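Local coordinates for protein fatty acid synthase 1, isoform A (Drosophila melanogaster, PDB 6FN6) that belongs to a multifunctional insect fatty acid synthase, whose dehydratase, enoylreductase and ketoreductase region probably converts carrier-bound beta-ketoacyl chains to saturated ones using NADPH, at residues Leu601-Val606 with Thr665-Lys670; Leu641-Arg646 with Val653-Pro658. All blocks are in the same frame, centred on the assembly; numbering follows the deposited sequence.

Contact 1 of 2, residues Leu601-Val606 with Thr665-Lys670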
ATOM      1  N   LEU A 601     -28.896  28.874 -10.372  1.00 83.42           N
ATOM      2  CA  LEU A 601     -28.696  29.099  -8.945  1.00 78.76           C
ATOM      3  C   LEU A 601     -29.973  29.612  -8.287  1.00 76.79           C
ATOM      4  O   LEU A 601     -30.858  30.148  -8.955  1.00 77.29           O
ATOM      5  CB  LEU A 601     -27.554  30.094  -8.716  1.00 81.70           C
ATOM      6  CG  LEU A 601     -26.209  29.738  -9.357  1.00 91.00           C
ATOM      7  CD1 LEU A 601     -25.226  30.888  -9.215  1.00 94.28           C
ATOM      8  CD2 LEU A 601     -25.635  28.466  -8.749  1.00 93.27           C
ATOM      9  N   GLU A 602     -30.061  29.444  -6.972  1.00 93.36           N
ATOM     10  CA  GLU A 602     -31.230  29.876  -6.218  1.00 85.74           C
ATOM     11  C   GLU A 602     -30.834  30.345  -4.825  1.00 78.46           C
ATOM     12  O   GLU A 602     -30.219  29.601  -4.061  1.00 73.18           O
ATOM     13  CB  GLU A 602     -32.247  28.737  -6.120  1.00 83.77           C
ATOM     14  CG  GLU A 602     -33.589  29.126  -5.513  1.00 82.53           C
ATOM     15  CD  GLU A 602     -34.453  29.930  -6.463  1.00 84.60           C
ATOM     16  OE1 GLU A 602     -33.918  30.448  -7.465  1.00 86.51           O
ATOM     17  OE2 GLU A 602     -35.670  30.040  -6.208  1.00 85.50           O
ATOM     18  N   THR A 603     -31.193  31.582  -4.496  1.00 87.43           N
ATOM     19  CA  THR A 603     -30.926  32.124  -3.170  1.00 83.11           C
ATOM     20  C   THR A 603     -32.017  31.642  -2.224  1.00 79.22           C
ATOM     21  O   THR A 603     -33.194  31.945  -2.415  1.00 81.37           O
ATOM     22  CB  THR A 603     -30.873  33.663  -3.176  1.00 83.60           C
ATOM     23  OG1 THR A 603     -30.008  34.110  -4.228  1.00 83.01           O
ATOM     24  CG2 THR A 603     -30.352  34.187  -1.842  1.00 79.64           C
ATOM     25  N   CYS A 604     -31.620  30.880  -1.211  1.00 63.38           N
ATOM     26  CA  CYS A 604     -32.569  30.300  -0.268  1.00 58.39           C
ATOM     27  C   CYS A 604     -32.428  30.908   1.122  1.00 53.17           C
ATOM     28  O   CYS A 604     -31.376  31.442   1.477  1.00 51.74           O
ATOM     29  CB  CYS A 604     -32.375  28.784  -0.192  1.00 56.91           C
ATOM     30  SG  CYS A 604     -32.543  27.932  -1.780  1.00 58.26           S
ATOM     31  N   THR A 605     -33.501  30.823   1.902  1.00 53.58           N
ATOM     32  CA  THR A 605     -33.469  31.254   3.292  1.00 54.86           C
ATOM     33  C   THR A 605     -33.164  30.046   4.166  1.00 50.31           C
ATOM     34  O   THR A 605     -33.873  29.043   4.114  1.00 51.26           O
ATOM     35  CB  THR A 605     -34.808  31.883   3.727  1.00 57.95           C
ATOM     36  OG1 THR A 605     -35.218  32.864   2.767  1.00 51.01           O
ATOM     37  CG2 THR A 605     -34.674  32.538   5.097  1.00 60.22           C
ATOM     38  N   VAL A 606     -32.114  30.147   4.974  1.00 46.52           N
ATOM     39  CA  VAL A 606     -31.658  29.011   5.761  1.00 44.28           C
ATOM     40  C   VAL A 606     -32.420  28.938   7.076  1.00 46.00           C
ATOM     41  O   VAL A 606     -32.552  29.936   7.786  1.00 46.40           O
ATOM     42  CB  VAL A 606     -30.141  29.087   6.014  1.00 40.58           C
ATOM     43  CG1 VAL A 606     -29.666  27.895   6.841  1.00 40.19           C
ATOM     44  CG2 VAL A 606     -29.387  29.152   4.697  1.00 40.06           C
ATOM     45  N   THR A 665     -28.640  33.099   4.757  1.00 50.99           N
ATOM     46  CA  THR A 665     -29.057  32.826   3.386  1.00 52.09           C
ATOM     47  C   THR A 665     -27.950  32.089   2.643  1.00 48.89           C
ATOM     48  O   THR A 665     -26.770  32.249   2.954  1.00 44.47           O
ATOM     49  CB  THR A 665     -29.404  34.120   2.624  1.00 58.88           C
ATOM     50  OG1 THR A 665     -28.390  35.107   2.860  1.00 62.76           O
ATOM     51  CG2 THR A 665     -30.754  34.665   3.076  1.00 60.51           C
ATOM     52  N   CYS A 666     -28.335  31.268   1.671  1.00 43.29           N
ATOM     53  CA  CYS A 666     -27.367  30.515   0.884  1.00 42.75           C
ATOM     54  C   CYS A 666     -27.827  30.381  -0.562  1.00 47.71           C
ATOM     55  O   CYS A 666     -29.019  30.230  -0.833  1.00 45.86           O
ATOM     56  CB  CYS A 666     -27.134  29.129   1.491  1.00 41.00           C
ATOM     57  SG  CYS A 666     -25.822  28.176   0.676  1.00 41.39           S
ATOM     58  N   VAL A 667     -26.878  30.460  -1.489  1.00 53.48           N
ATOM     59  CA  VAL A 667     -27.157  30.228  -2.899  1.00 56.77           C
ATOM     60  C   VAL A 667     -26.906  28.759  -3.224  1.00 58.13           C
ATOM     61  O   VAL A 667     -25.770  28.291  -3.168  1.00 58.25           O
ATOM     62  CB  VAL A 667     -26.306  31.147  -3.795  1.00 55.85           C
ATOM     63  CG1 VAL A 667     -26.595  30.882  -5.266  1.00 57.72           C
ATOM     64  CG2 VAL A 667     -26.564  32.606  -3.457  1.00 55.44           C
ATOM     65  N   ALA A 668     -27.971  28.039  -3.562  1.00 45.83           N
ATOM     66  CA  ALA A 668     -27.878  26.608  -3.836  1.00 48.72           C
ATOM     67  C   ALA A 668     -28.097  26.301  -5.317  1.00 55.05           C
ATOM     68  O   ALA A 668     -28.788  27.040  -6.019  1.00 58.35           O
ATOM     69  CB  ALA A 668     -28.885  25.847  -2.987  1.00 49.41           C
ATOM     70  N   SER A 669     -27.492  25.212  -5.784  1.00 69.86           N
ATOM     71  CA  SER A 669     -27.656  24.755  -7.161  1.00 74.65           C
ATOM     72  C   SER A 669     -28.893  23.865  -7.302  1.00 76.98           C
ATOM     73  O   SER A 669     -29.075  22.928  -6.525  1.00 77.99           O
ATOM     74  CB  SER A 669     -26.410  23.998  -7.622  1.00 74.77           C
ATOM     75  OG  SER A 669     -26.616  23.403  -8.891  1.00 76.78           O
ATOM     76  N   LYS A 670     -29.735  24.154  -8.292  1.00 73.32           N
ATOM     77  CA  LYS A 670     -30.989  23.422  -8.459  1.00 75.15           C
ATOM     78  C   LYS A 670     -30.736  21.936  -8.669  1.00 73.94           C
ATOM     79  O   LYS A 670     -31.520  21.097  -8.224  1.00 71.12           O
ATOM     80  CB  LYS A 670     -31.791  23.962  -9.644  1.00 80.02           C
ATOM     81  CG  LYS A 670     -32.128  25.443  -9.567  1.00 81.88           C
ATOM     82  CD  LYS A 670     -32.895  25.888 -10.805  1.00 85.75           C
ATOM     83  CE  LYS A 670     -33.074  27.399 -10.855  1.00 86.24           C
ATOM     84  NZ  LYS A 670     -34.017  27.895  -9.814  1.00 85.62           N
TER
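Leu601-Val606 and Thr665-Ser669 are antiparallel neighbours in the mixed sheet of the enoylreductase part, probably the GroES-like portion, which packs beside the nucleotide-binding domain in this medium-chain reductase family. Two hydrogen-bonded pairs join them. Between Glu602 and Ala668, Glu602 N gives to Ala668 O at 2.9 Å and Ala668 N to Glu602 O at 2.8 Å. Cys604 N reaches Cys666 O at 2.7 Å in a nearly straight bond, 174° at the hydrogen, and Cys666 N returns to Cys604 O at 3.1 Å. Alternate side chains divide between two faces. On the more open one, the branched residues Thr603 and Val667 suit extended backbone, and Val667 straddles its neighbours: CG1 touches Leu601 CB at 3.7 Å, while CG2 meets Thr603 OG1 at 3.8 Å. The other face carries the small Cys604, Cys666 and Ala668, which leave room for the ring of Phe643, and Val606 CG2 packs on Cys666 CB at 3.9 Å. At the end of the ladder Glu602 turns its carboxylate to Lys670. The glutamate chain bends at chi2 (75°) and the lysine at chi4 (-70°), and OE1 meets NZ in a weak salt bridge of 3.5 Å. Since Asp647 lies close to OE2, the ammonium probably offsets some of the accumulated negative charge. Along its opposite edge, strand 601-611 hydrogen-bonds to Arg646 of strand 642-646 through Thr605. On the face of Cys604 and Ala668, Met673 of strand 673-675 lies against Glu602 and Ala668.

Contact 2 of 2, residues Leu641-Arg646 with Val653-Pro658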
ATOM      1  N   LEU A 641     -22.167  22.829   4.782  1.00 47.98           N
ATOM      2  CA  LEU A 641     -22.142  21.959   3.614  1.00 51.13           C
ATOM      3  C   LEU A 641     -23.546  21.657   3.095  1.00 44.56           C
ATOM      4  O   LEU A 641     -23.726  21.297   1.930  1.00 44.66           O
ATOM      5  CB  LEU A 641     -21.428  20.654   3.959  1.00 53.84           C
ATOM      6  CG  LEU A 641     -19.897  20.702   3.979  1.00 57.18           C
ATOM      7  CD1 LEU A 641     -19.358  19.415   4.572  1.00 57.45           C
ATOM      8  CD2 LEU A 641     -19.316  20.943   2.597  1.00 58.43           C
ATOM      9  N   GLU A 642     -24.538  21.797   3.967  1.00 46.35           N
ATOM     10  CA  GLU A 642     -25.922  21.503   3.613  1.00 44.65           C
ATOM     11  C   GLU A 642     -26.880  22.312   4.476  1.00 45.11           C
ATOM     12  O   GLU A 642     -26.473  22.905   5.474  1.00 45.89           O
ATOM     13  CB  GLU A 642     -26.207  20.009   3.773  1.00 44.78           C
ATOM     14  CG  GLU A 642     -26.047  19.509   5.202  1.00 46.47           C
ATOM     15  CD  GLU A 642     -26.166  18.002   5.323  1.00 46.82           C
ATOM     16  OE1 GLU A 642     -26.982  17.401   4.592  1.00 46.42           O
ATOM     17  OE2 GLU A 642     -25.442  17.417   6.155  1.00 48.20           O
ATOM     18  N   PHE A 643     -28.154  22.324   4.096  1.00 39.63           N
ATOM     19  CA  PHE A 643     -29.162  23.045   4.862  1.00 40.21           C
ATOM     20  C   PHE A 643     -30.580  22.653   4.461  1.00 43.46           C
ATOM     21  O   PHE A 643     -30.817  22.152   3.362  1.00 45.28           O
ATOM     22  CB  PHE A 643     -28.992  24.557   4.683  1.00 39.82           C
ATOM     23  CG  PHE A 643     -29.358  25.049   3.308  1.00 40.51           C
ATOM     24  CD1 PHE A 643     -30.664  25.396   3.006  1.00 41.85           C
ATOM     25  CD2 PHE A 643     -28.397  25.166   2.318  1.00 41.36           C
ATOM     26  CE1 PHE A 643     -31.005  25.847   1.746  1.00 42.53           C
ATOM     27  CE2 PHE A 643     -28.733  25.618   1.056  1.00 40.81           C
ATOM     28  CZ  PHE A 643     -30.039  25.958   0.771  1.00 42.12           C
ATOM     29  N   ALA A 644     -31.516  22.903   5.368  1.00 52.82           N
ATOM     30  CA  ALA A 644     -32.936  22.857   5.055  1.00 55.65           C
ATOM     31  C   ALA A 644     -33.503  24.257   5.251  1.00 58.89           C
ATOM     32  O   ALA A 644     -33.209  24.919   6.247  1.00 59.79           O
ATOM     33  CB  ALA A 644     -33.655  21.852   5.933  1.00 53.91           C
ATOM     34  N   GLY A 645     -34.310  24.709   4.300  1.00 45.95           N
ATOM     35  CA  GLY A 645     -34.845  26.054   4.350  1.00 47.59           C
ATOM     36  C   GLY A 645     -35.956  26.308   3.353  1.00 53.73           C
ATOM     37  O   GLY A 645     -36.686  25.393   2.973  1.00 53.31           O
ATOM     38  N   ARG A 646     -36.080  27.561   2.927  1.00 71.08           N
ATOM     39  CA  ARG A 646     -37.132  27.960   2.002  1.00 77.21           C
ATOM     40  C   ARG A 646     -36.582  28.505   0.690  1.00 76.52           C
ATOM     41  O   ARG A 646     -35.530  29.144   0.653  1.00 74.93           O
ATOM     42  CB  ARG A 646     -38.047  28.996   2.653  1.00 76.97           C
ATOM     43  CG  ARG A 646     -38.886  28.425   3.782  1.00 76.82           C
ATOM     44  CD  ARG A 646     -39.914  29.420   4.283  1.00 75.81           C
ATOM     45  NE  ARG A 646     -40.686  28.877   5.397  1.00 75.39           N
ATOM     46  CZ  ARG A 646     -41.717  28.047   5.262  1.00 76.10           C
ATOM     47  NH1 ARG A 646     -42.357  27.606   6.335  1.00 76.43           N
ATOM     48  NH2 ARG A 646     -42.112  27.652   4.057  1.00 77.80           N
ATOM     49  N   VAL A 653     -37.517  23.325   1.094  1.00 56.36           N
ATOM     50  CA  VAL A 653     -36.429  22.723   0.334  1.00 56.26           C
ATOM     51  C   VAL A 653     -35.278  22.299   1.241  1.00 57.34           C
ATOM     52  O   VAL A 653     -35.028  22.908   2.281  1.00 56.91           O
ATOM     53  CB  VAL A 653     -35.920  23.697  -0.753  1.00 57.06           C
ATOM     54  CG1 VAL A 653     -34.790  23.071  -1.569  1.00 57.41           C
ATOM     55  CG2 VAL A 653     -37.055  24.134  -1.661  1.00 60.00           C
ATOM     56  N   MET A 654     -34.591  21.238   0.830  1.00 57.06           N
ATOM     57  CA  MET A 654     -33.343  20.814   1.452  1.00 56.91           C
ATOM     58  C   MET A 654     -32.285  20.750   0.360  1.00 50.45           C
ATOM     59  O   MET A 654     -32.589  20.370  -0.771  1.00 49.88           O
ATOM     60  CB  MET A 654     -33.497  19.459   2.140  1.00 62.47           C
ATOM     61  CG  MET A 654     -34.357  18.482   1.367  1.00 68.95           C
ATOM     62  SD  MET A 654     -34.400  16.836   2.091  1.00 72.28           S
ATOM     63  CE  MET A 654     -32.958  16.104   1.333  1.00 72.88           C
ATOM     64  N   ALA A 655     -31.054  21.140   0.681  1.00 54.79           N
ATOM     65  CA  ALA A 655     -30.023  21.255  -0.343  1.00 51.76           C
ATOM     66  C   ALA A 655     -28.648  20.802   0.130  1.00 50.02           C
ATOM     67  O   ALA A 655     -28.415  20.589   1.320  1.00 47.96           O
ATOM     68  CB  ALA A 655     -29.945  22.693  -0.823  1.00 51.56           C
ATOM     69  N   MET A 656     -27.741  20.676  -0.833  1.00 54.49           N
ATOM     70  CA  MET A 656     -26.353  20.324  -0.572  1.00 56.26           C
ATOM     71  C   MET A 656     -25.458  21.278  -1.354  1.00 55.25           C
ATOM     72  O   MET A 656     -25.685  21.521  -2.540  1.00 54.37           O
ATOM     73  CB  MET A 656     -26.076  18.873  -0.967  1.00 61.20           C
ATOM     74  CG  MET A 656     -24.648  18.420  -0.711  1.00 65.55           C
ATOM     75  SD  MET A 656     -24.378  16.683  -1.093  1.00 67.81           S
ATOM     76  CE  MET A 656     -24.811  16.634  -2.832  1.00 68.02           C
ATOM     77  N   VAL A 657     -24.452  21.827  -0.680  1.00 45.84           N
ATOM     78  CA  VAL A 657     -23.571  22.819  -1.286  1.00 42.66           C
ATOM     79  C   VAL A 657     -22.123  22.572  -0.876  1.00 40.90           C
ATOM     80  O   VAL A 657     -21.865  21.895   0.119  1.00 44.23           O
ATOM     81  CB  VAL A 657     -24.004  24.241  -0.904  1.00 41.08           C
ATOM     82  CG1 VAL A 657     -25.265  24.634  -1.658  1.00 42.26           C
ATOM     83  CG2 VAL A 657     -24.232  24.333   0.601  1.00 38.79           C
ATOM     84  N   PRO A 658     -21.167  23.127  -1.639  1.00 40.39           N
ATOM     85  CA  PRO A 658     -19.754  22.980  -1.279  1.00 40.38           C
ATOM     86  C   PRO A 658     -19.384  23.750  -0.020  1.00 39.38           C
ATOM     87  O   PRO A 658     -18.498  23.332   0.728  1.00 39.25           O
ATOM     88  CB  PRO A 658     -19.017  23.539  -2.500  1.00 41.71           C
ATOM     89  CG  PRO A 658     -19.984  24.443  -3.157  1.00 42.08           C
ATOM     90  CD  PRO A 658     -21.340  23.856  -2.907  1.00 41.58           C
TER
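Phe643 turns one face of its ring to the methyl group of Ala655, a CH-pi contact with CB 4.0 Å from the ring centroid and 29° off its normal. The methyl lies over the CE2-CZ side, CB 3.6 Å from CZ. With chi1 at 70°, CG stands between the backbone N and the carbonyl carbon, and the small alanine opposite gives the ring room to lean across the strand pair. Beneath the ring the same two residues exchange backbone bonds: Ala655 N to Phe643 O is 2.9 Å, whereas Phe643 N to Ala655 O is longer, 3.3 Å, its donor well above the carbonyl plane. The next hydrogen-bonded pair joins Gly645 and Val653, with Gly645 N to Val653 O at 2.8 Å; the nearly fully extended backbone of Gly645 is easily adopted by a residue without a side chain. Beyond the strand ends, Val657 N continues the ladder to Leu641 O at 2.8 Å. Glu642, Ala644, Met654 and Met656 occupy the other face. There the buried carboxylate of Glu642 accepts hydrogen bonds from Cys690 N and Asn612 ND2, and the flexible methionines pack against Trp674. Short connection, antiparallel ladder and alternating side chains are those of a beta hairpin, set within the mixed sheet.

How the contacts relate
Both contacts are antiparallel ladders of the same sheet, their centres about 8 Å apart, and contact 2 lies wholly within the chain that runs between the two strands of contact 1. Strand 601-611 is common ground, bordered by strand 665-669 on one edge and by strand 642-646 on the other. Phe643 of contact 2 also fills space beside contact 1, its CE1 3.8 Å from Cys604 CB and CE2 3.9 Å from Cys666 CB. Their settings differ: contact 1 is partly buried, with threonines, Val667 and a lysine-glutamate pair toward its open parts, whereas contact 2 is almost wholly buried, rich in apolar and small residues, and satisfies its charged groups through partners elsewhere in the chain.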